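Local coordinates for putative sugar binding protein (Bacteroides vulgatus ATCC 8482, PDB 3KEZ) that probably binds sugars or related nutrients at the outer membrane as a calcium-containing member of the SusD family, at residues Ser37-Arg43 against Pro267-Met272; Ser159-Arg163 against Asn450-Asn456; Asp282-Ile286 against Tyr313-Asn317. One frame throughout, in Å; residues are numbered along the deposited sequence.

Interaction 1. Residues Ser37-Arg43 against Pro267-Met272. With EDO (1,2-ethanediol), chain G.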
# COMPACT_ATOMS: atom_id res chain seq x y z
N SER A 37 7.06 -0.57 12.52
CA SER A 37 7.56 0.45 11.61
C SER A 37 8.43 -0.17 10.50
O SER A 37 8.66 0.44 9.47
CB SER A 37 8.32 1.54 12.37
OG SER A 37 9.47 0.98 12.99
N ASP A 38 8.91 -1.40 10.70
CA ASP A 38 9.58 -2.12 9.64
C ASP A 38 8.59 -2.76 8.67
O ASP A 38 9.01 -3.26 7.63
CB ASP A 38 10.52 -3.20 10.21
CG ASP A 38 11.83 -2.61 10.74
OD1 ASP A 38 12.12 -1.42 10.50
OD2 ASP A 38 12.57 -3.34 11.42
N ALA A 39 7.32 -2.81 9.03
CA ALA A 39 6.28 -3.35 8.16
C ALA A 39 5.34 -2.22 7.76
O ALA A 39 5.80 -1.20 7.19
CB ALA A 39 5.54 -4.54 8.82
N TYR A 40 4.05 -2.37 8.04
CA TYR A 40 3.05 -1.45 7.52
C TYR A 40 2.87 -0.14 8.31
O TYR A 40 2.08 0.72 7.92
CB TYR A 40 1.71 -2.17 7.33
CG TYR A 40 1.80 -3.19 6.21
CD1 TYR A 40 1.84 -2.79 4.84
CD2 TYR A 40 1.93 -4.55 6.50
CE1 TYR A 40 1.94 -3.74 3.81
CE2 TYR A 40 2.04 -5.51 5.46
CZ TYR A 40 2.03 -5.11 4.14
OH TYR A 40 2.15 -6.07 3.15
N SER A 41 3.61 0.06 9.38
CA SER A 41 3.60 1.36 10.02
C SER A 41 4.78 2.22 9.52
O SER A 41 4.97 3.32 9.99
CB SER A 41 3.61 1.22 11.54
OG SER A 41 2.31 1.03 12.06
N GLY A 42 5.55 1.72 8.55
CA GLY A 42 6.66 2.52 8.03
C GLY A 42 7.17 2.08 6.67
O GLY A 42 6.65 2.47 5.62
N ARG A 43 8.17 1.22 6.70
CA ARG A 43 8.96 0.92 5.50
C ARG A 43 8.17 0.43 4.33
O ARG A 43 8.48 0.83 3.20
CB ARG A 43 10.08 -0.09 5.83
CG ARG A 43 11.15 0.56 6.68
CD ARG A 43 12.29 -0.40 6.99
NE ARG A 43 13.32 0.25 7.79
CZ ARG A 43 14.33 -0.39 8.37
NH1 ARG A 43 14.46 -1.69 8.22
NH2 ARG A 43 15.21 0.28 9.10
N PRO A 267 4.44 1.73 17.54
CA PRO A 267 5.45 1.35 16.56
C PRO A 267 6.75 2.11 16.69
O PRO A 267 7.72 1.75 16.02
CB PRO A 267 4.77 1.68 15.22
CG PRO A 267 3.88 2.81 15.55
CD PRO A 267 3.31 2.42 16.90
N GLY A 268 6.79 3.14 17.51
CA GLY A 268 8.02 3.91 17.71
C GLY A 268 8.23 5.02 16.70
O GLY A 268 7.42 5.23 15.78
N LYS A 269 9.34 5.72 16.85
CA LYS A 269 9.62 6.95 16.10
C LYS A 269 9.97 6.75 14.61
O LYS A 269 10.09 7.74 13.87
CB LYS A 269 10.70 7.76 16.81
CG LYS A 269 10.23 8.42 18.12
CD LYS A 269 11.40 9.11 18.84
CE LYS A 269 10.96 9.72 20.18
NZ LYS A 269 12.08 10.44 20.86
N GLU A 270 10.11 5.51 14.15
CA GLU A 270 10.29 5.27 12.70
C GLU A 270 8.96 5.01 11.97
O GLU A 270 8.94 4.64 10.81
CB GLU A 270 11.30 4.14 12.44
CG GLU A 270 12.68 4.48 12.97
CD GLU A 270 13.77 3.55 12.48
OE1 GLU A 270 13.48 2.37 12.21
OE2 GLU A 270 14.93 4.04 12.39
N SER A 271 7.85 5.29 12.65
CA SER A 271 6.52 5.15 12.07
C SER A 271 6.20 6.34 11.15
O SER A 271 6.81 7.40 11.26
CB SER A 271 5.47 5.10 13.19
OG SER A 271 5.33 6.38 13.79
N MSE A 272 5.23 6.17 10.27
CA MSE A 272 4.83 7.24 9.32
C MSE A 272 4.46 8.52 10.03
O MSE A 272 4.79 9.62 9.55
CB MSE A 272 3.69 6.77 8.40
CG MSE A 272 4.06 5.60 7.48
SE MSE A 272 5.40 6.14 6.24
CE MSE A 272 4.32 7.17 4.95
C1 EDO G . 17.78 -2.78 11.00
O1 EDO G . 16.88 -2.97 9.90
C2 EDO G . 18.20 -1.31 11.05
O2 EDO G . 18.26 -0.78 9.71
O HOH W 1 10.00 2.73 15.43
O HOH W 2 7.98 -0.84 15.26
O HOH W 3 11.42 0.89 11.17
O HOH W 4 10.15 3.16 9.07
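Ser37 turns OG into the space between its own backbone N and carbonyl carbon (chi1 63°), while CB rests 3.5 Å from Glu270 O. Glu270 sets CG beside its backbone N (chi1 -62°) and runs extended from there, and its CB lies near Ser37 OG. These groups sit where two type I beta turns meet in the SusD-family fold. The turns are Ala39-Gly42 and Gly268-Ser271, and each ends on the N-cap residue of a helix.

One direct hydrogen bond joins the two segments. Met272 N, in the first turn of helix 272-275, donates to Ser41 O at 2.9 Å. The donor lies nearly in line with the C=O bond. Ser271 CA adds a weaker CA-H contact to the same oxygen, 3.2 Å away. Ser41 CB also meets the Pro267 ring. Ser41 OG bonds to Asn261, a calcium ligand, and Pro267 touches Asp329, another one, so this junction borders the metal site.

Water fills the polar side of the contact. Water 1 lies 3.0 Å from Ser37 OG and donates to Pro267 O at 2.6 Å. Water 3 is 2.7 Å from Ser37 OG and also lies close to Asp38 OD1 and Glu270 OE1. The two carboxylates are near each other, and the positive charge of Arg43 probably eases this. Glu270 OE2 has its own salt bridge to Arg63. Asp38 OD1 sits over the centre of one guanidinium face of Arg43. Arg43 NH1 bonds to Ser80 OG and, at the guanidinium edge, donates to O1 of a 1,2-ethanediol, probably from the crystallisation liquor, 3.2 Å away.

Interaction 2. Residues Ser159-Arg163 against Asn450-Asn456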
# COMPACT_ATOMS: atom_id res chain seq x y z
N SER A 159 14.73 -25.66 4.37
CA SER A 159 13.98 -24.98 3.30
C SER A 159 14.87 -24.04 2.51
O SER A 159 15.30 -23.02 3.05
CB SER A 159 12.83 -24.16 3.88
OG SER A 159 11.88 -25.00 4.49
N LYS A 160 15.11 -24.35 1.24
CA LYS A 160 15.99 -23.54 0.41
C LYS A 160 15.39 -23.28 -0.97
O LYS A 160 15.95 -23.70 -1.99
CB LYS A 160 17.36 -24.22 0.33
CG LYS A 160 18.36 -23.63 1.31
CD LYS A 160 18.60 -24.48 2.50
CE LYS A 160 19.51 -23.76 3.48
NZ LYS A 160 19.75 -24.63 4.63
N PRO A 161 14.24 -22.59 -1.00
CA PRO A 161 13.51 -22.42 -2.24
C PRO A 161 14.16 -21.41 -3.18
O PRO A 161 14.84 -20.47 -2.74
CB PRO A 161 12.12 -21.94 -1.76
CG PRO A 161 12.39 -21.22 -0.53
CD PRO A 161 13.63 -21.81 0.09
N ALA A 162 13.97 -21.65 -4.47
CA ALA A 162 14.37 -20.72 -5.52
C ALA A 162 13.20 -19.76 -5.75
O ALA A 162 12.03 -20.01 -5.34
CB ALA A 162 14.67 -21.48 -6.80
N ARG A 163 13.50 -18.66 -6.43
CA ARG A 163 12.52 -17.64 -6.73
C ARG A 163 11.56 -18.17 -7.81
O ARG A 163 12.00 -18.76 -8.80
CB ARG A 163 13.23 -16.38 -7.22
CG ARG A 163 14.06 -15.71 -6.16
CD ARG A 163 14.88 -14.57 -6.73
NE ARG A 163 14.04 -13.42 -7.06
CZ ARG A 163 14.49 -12.28 -7.57
NH1 ARG A 163 15.78 -12.11 -7.80
NH2 ARG A 163 13.62 -11.31 -7.85
N ASN A 450 20.80 -19.30 1.53
CA ASN A 450 20.04 -20.05 0.52
C ASN A 450 20.82 -20.05 -0.79
O ASN A 450 20.88 -19.04 -1.47
CB ASN A 450 18.67 -19.38 0.30
CG ASN A 450 17.74 -20.19 -0.59
OD1 ASN A 450 18.15 -21.13 -1.23
ND2 ASN A 450 16.46 -19.81 -0.62
N PRO A 451 21.45 -21.19 -1.14
CA PRO A 451 22.20 -21.23 -2.37
C PRO A 451 21.32 -21.35 -3.59
O PRO A 451 21.84 -21.33 -4.68
CB PRO A 451 23.07 -22.49 -2.23
CG PRO A 451 22.65 -23.16 -0.97
CD PRO A 451 21.45 -22.49 -0.45
N ASN A 452 20.00 -21.51 -3.43
CA ASN A 452 19.11 -21.54 -4.58
C ASN A 452 18.51 -20.18 -4.88
O ASN A 452 17.66 -20.05 -5.76
CB ASN A 452 18.01 -22.57 -4.36
CG ASN A 452 18.58 -23.97 -4.14
OD1 ASN A 452 19.41 -24.45 -4.93
ND2 ASN A 452 18.14 -24.62 -3.08
N MSE A 453 19.00 -19.15 -4.17
CA MSE A 453 18.49 -17.79 -4.29
C MSE A 453 19.31 -16.99 -5.29
O MSE A 453 20.51 -16.86 -5.15
CB MSE A 453 18.58 -17.10 -2.92
CG MSE A 453 18.06 -15.67 -2.92
SE MSE A 453 16.20 -15.53 -3.44
CE MSE A 453 15.44 -16.96 -2.46
N LYS A 454 18.65 -16.40 -6.27
CA LYS A 454 19.33 -15.61 -7.30
C LYS A 454 19.14 -14.11 -7.05
O LYS A 454 18.01 -13.64 -6.80
CB LYS A 454 18.84 -16.02 -8.69
CG LYS A 454 19.54 -15.23 -9.83
CD LYS A 454 19.34 -15.87 -11.21
CE LYS A 454 20.14 -15.10 -12.27
NZ LYS A 454 21.61 -15.18 -11.97
N GLN A 455 20.24 -13.38 -7.09
CA GLN A 455 20.22 -11.94 -6.88
C GLN A 455 19.55 -11.23 -8.03
O GLN A 455 19.60 -11.70 -9.18
CB GLN A 455 21.66 -11.44 -6.75
CG GLN A 455 21.82 -9.97 -6.42
CD GLN A 455 21.08 -9.53 -5.17
OE1 GLN A 455 19.92 -9.12 -5.24
NE2 GLN A 455 21.73 -9.66 -4.02
N ASN A 456 18.97 -10.07 -7.74
CA ASN A 456 18.45 -9.23 -8.79
C ASN A 456 19.58 -8.70 -9.69
O ASN A 456 20.71 -8.50 -9.24
CB ASN A 456 17.59 -8.09 -8.23
CG ASN A 456 16.15 -8.56 -7.87
OD1 ASN A 456 15.57 -9.37 -8.60
ND2 ASN A 456 15.59 -8.07 -6.76
O HOH W 5 16.29 -18.15 -7.19
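Arg163 reaches across to the 450-456 segment with the whole length of its side chain. A bend at chi3 (72°) swings the guanidinium toward Lys454 and Asn456. NH1 donates to Lys454 O at 2.9 Å. NH1 and NH2 also grip one atom end-on, Asn456 OD1, each at 2.9 Å. Both nitrogens come from the same face of the amide, and the amide and guanidinium planes stand 75° apart. NH1 is well above the amide plane, whereas NH2 is only tilted from it. NE donates to Gly147 O, and Asn456 ND2 bonds to Leu440 O and Phe134 O, which probably limits rotation of both flat groups. Nearer the backbone, Arg163 CG packs 3.5 Å from SE of Met453, a selenomethionine, the two side chains crossing at about a right angle. With an alanine here, Lys454 O and Asn456 OD1 would probably lose these donors and a gap would open beside Met453.

The partner segment begins with an Asx turn, Asn450 OD1 accepting from Asn452 N, within a type I beta turn from Asn450 to Met453. The contact joins the loop before helix 166-183 to the chain that follows helix 444-449. Asn450 ND2 donates to Pro161 O at 2.7 Å. Asn452 ND2 donates to Lys160 O at 2.6 Å, arriving in the carbonyl plane. Lys160 CG passes the turn at a slant, 3.7 Å from Pro451 CD. Its NZ leads away and bonds to Ile157 O. Between these two ends, water 5 accepts from Arg163 N and donates to Asn452 O.

Interaction 3. Residues Asp282-Ile286 against Tyr313-Asn317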
# COMPACT_ATOMS: atom_id res chain seq x y z
N ASP A 282 11.42 14.80 10.65
CA ASP A 282 11.62 15.68 9.47
C ASP A 282 12.20 14.89 8.29
O ASP A 282 13.21 15.28 7.69
CB ASP A 282 12.54 16.86 9.79
CG ASP A 282 12.15 17.58 11.09
OD1 ASP A 282 12.51 17.06 12.15
OD2 ASP A 282 11.53 18.66 11.03
N ASP A 283 11.61 13.75 8.01
CA ASP A 283 12.34 12.71 7.28
C ASP A 283 11.98 12.73 5.80
O ASP A 283 12.86 12.67 4.94
CB ASP A 283 12.06 11.35 7.88
CG ASP A 283 13.15 10.36 7.57
OD1 ASP A 283 13.04 9.69 6.52
OD2 ASP A 283 14.13 10.29 8.36
N MSE A 284 10.69 12.81 5.49
CA MSE A 284 10.26 12.79 4.10
C MSE A 284 9.21 13.87 3.86
O MSE A 284 8.32 14.09 4.71
CB MSE A 284 9.75 11.40 3.73
CG MSE A 284 8.61 10.90 4.59
SE MSE A 284 8.01 9.06 4.28
CE MSE A 284 6.93 9.29 2.72
N CYS A 285 9.34 14.59 2.74
CA CYS A 285 8.44 15.72 2.41
C CYS A 285 7.98 15.62 0.95
O CYS A 285 8.47 14.77 0.18
CB CYS A 285 9.16 17.04 2.63
SG CYS A 285 10.62 17.22 1.58
N ILE A 286 7.07 16.51 0.55
CA ILE A 286 6.67 16.55 -0.86
C ILE A 286 7.77 17.22 -1.68
O ILE A 286 8.52 18.03 -1.17
CB ILE A 286 5.34 17.27 -1.09
CG1 ILE A 286 5.45 18.76 -0.80
CG2 ILE A 286 4.18 16.59 -0.33
CD1 ILE A 286 4.13 19.51 -0.98
N TYR A 313 9.73 23.38 4.01
CA TYR A 313 9.27 22.07 3.61
C TYR A 313 7.78 21.93 3.87
O TYR A 313 7.22 22.60 4.76
CB TYR A 313 9.91 20.98 4.44
CG TYR A 313 11.39 21.02 4.48
CD1 TYR A 313 12.14 20.49 3.45
CD2 TYR A 313 12.05 21.54 5.58
CE1 TYR A 313 13.51 20.53 3.47
CE2 TYR A 313 13.44 21.57 5.63
CZ TYR A 313 14.15 21.05 4.57
OH TYR A 313 15.53 21.05 4.59
N ALA A 314 7.14 21.04 3.12
CA ALA A 314 5.75 20.69 3.34
C ALA A 314 5.67 19.20 3.57
O ALA A 314 6.05 18.39 2.71
CB ALA A 314 4.90 21.10 2.16
N TYR A 315 5.14 18.83 4.73
CA TYR A 315 4.93 17.44 5.09
C TYR A 315 3.49 17.03 4.80
O TYR A 315 2.59 17.87 4.81
CB TYR A 315 5.26 17.24 6.58
CG TYR A 315 6.72 17.47 6.83
CD1 TYR A 315 7.61 16.42 6.72
CD2 TYR A 315 7.24 18.75 7.05
CE1 TYR A 315 8.95 16.61 6.85
CE2 TYR A 315 8.60 18.96 7.21
CZ TYR A 315 9.44 17.86 7.12
OH TYR A 315 10.78 17.99 7.27
N VAL A 316 3.27 15.75 4.53
CA VAL A 316 1.93 15.24 4.31
C VAL A 316 1.36 14.82 5.65
O VAL A 316 1.77 13.83 6.24
CB VAL A 316 1.91 14.09 3.31
CG1 VAL A 316 0.48 13.55 3.12
CG2 VAL A 316 2.52 14.57 1.97
N ASN A 317 0.39 15.58 6.13
CA ASN A 317 -0.15 15.43 7.48
C ASN A 317 -1.35 14.48 7.49
O ASN A 317 -2.43 14.80 8.03
CB ASN A 317 -0.57 16.82 8.01
CG ASN A 317 -0.74 16.84 9.52
OD1 ASN A 317 0.02 16.20 10.22
ND2 ASN A 317 -1.74 17.58 10.02
O HOH W 6 11.59 20.14 8.64
O HOH W 7 5.62 14.11 4.77
O HOH W 8 8.55 20.15 0.90
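Two small antiparallel sheets meet here, strand against strand. Strand 284-286 pairs with strand 55-57, and strand 313-316 forms a beta hairpin with strand 306-309. The facing strands cross steeply, at 103°, with their axes 5.0 Å apart, and do not form a continuous sheet. Ile286 N donates to Ala314 O at 3.0 Å, an almost straight bond. On one side of it water 7 joins Met284 O to Val316 N. On the other, water 8 joins Ile286 O to Ala314 N.

Ile286 has CG1 between its backbone N and carbonyl carbon (chi1 67°), which brings CD1 to 3.6 Å from Ala314 CB. The other branch, CG2, meets Val316 CG2 at 3.5 Å, a tight fit. Val316 also touches Met55 of the neighbouring strand. Cys285 meets both tyrosines: CB packs 4.2 Å from Tyr315 CE1, and SG makes an oblique sulfur-aromatic contact with the Tyr313 ring.

Tyr315 runs back along the first segment. Its CD1 comes within 3.2 Å of Met284 O, and its OH ends beside Asp282 CB. The ring and carboxylate planes are steeply inclined, and a water links them: water 6 accepts from Tyr315 OH at 2.7 Å and donates to Asp282 OD2 at 2.8 Å.

How the interactions relate
Interactions 1 and 3 are neighbours, with centres 16 Å apart. They touch where Met272 CE packs on Met284 CE at 4.0 Å. Both side chains also pack against Tyr46 of helix 43-50. Interaction 2 stands apart: its centre is 28 Å from that of interaction 1 and 38 Å from that of interaction 3. Along the chain, interaction 1 closes before interaction 3 opens. The segments of interactions 1 and 2 alternate, and interaction 3 falls within the span between 159-163 and 450-456. Interactions 1 and 2 therefore each join a segment from the first half of the chain to one from the second half, while interaction 3 is more local.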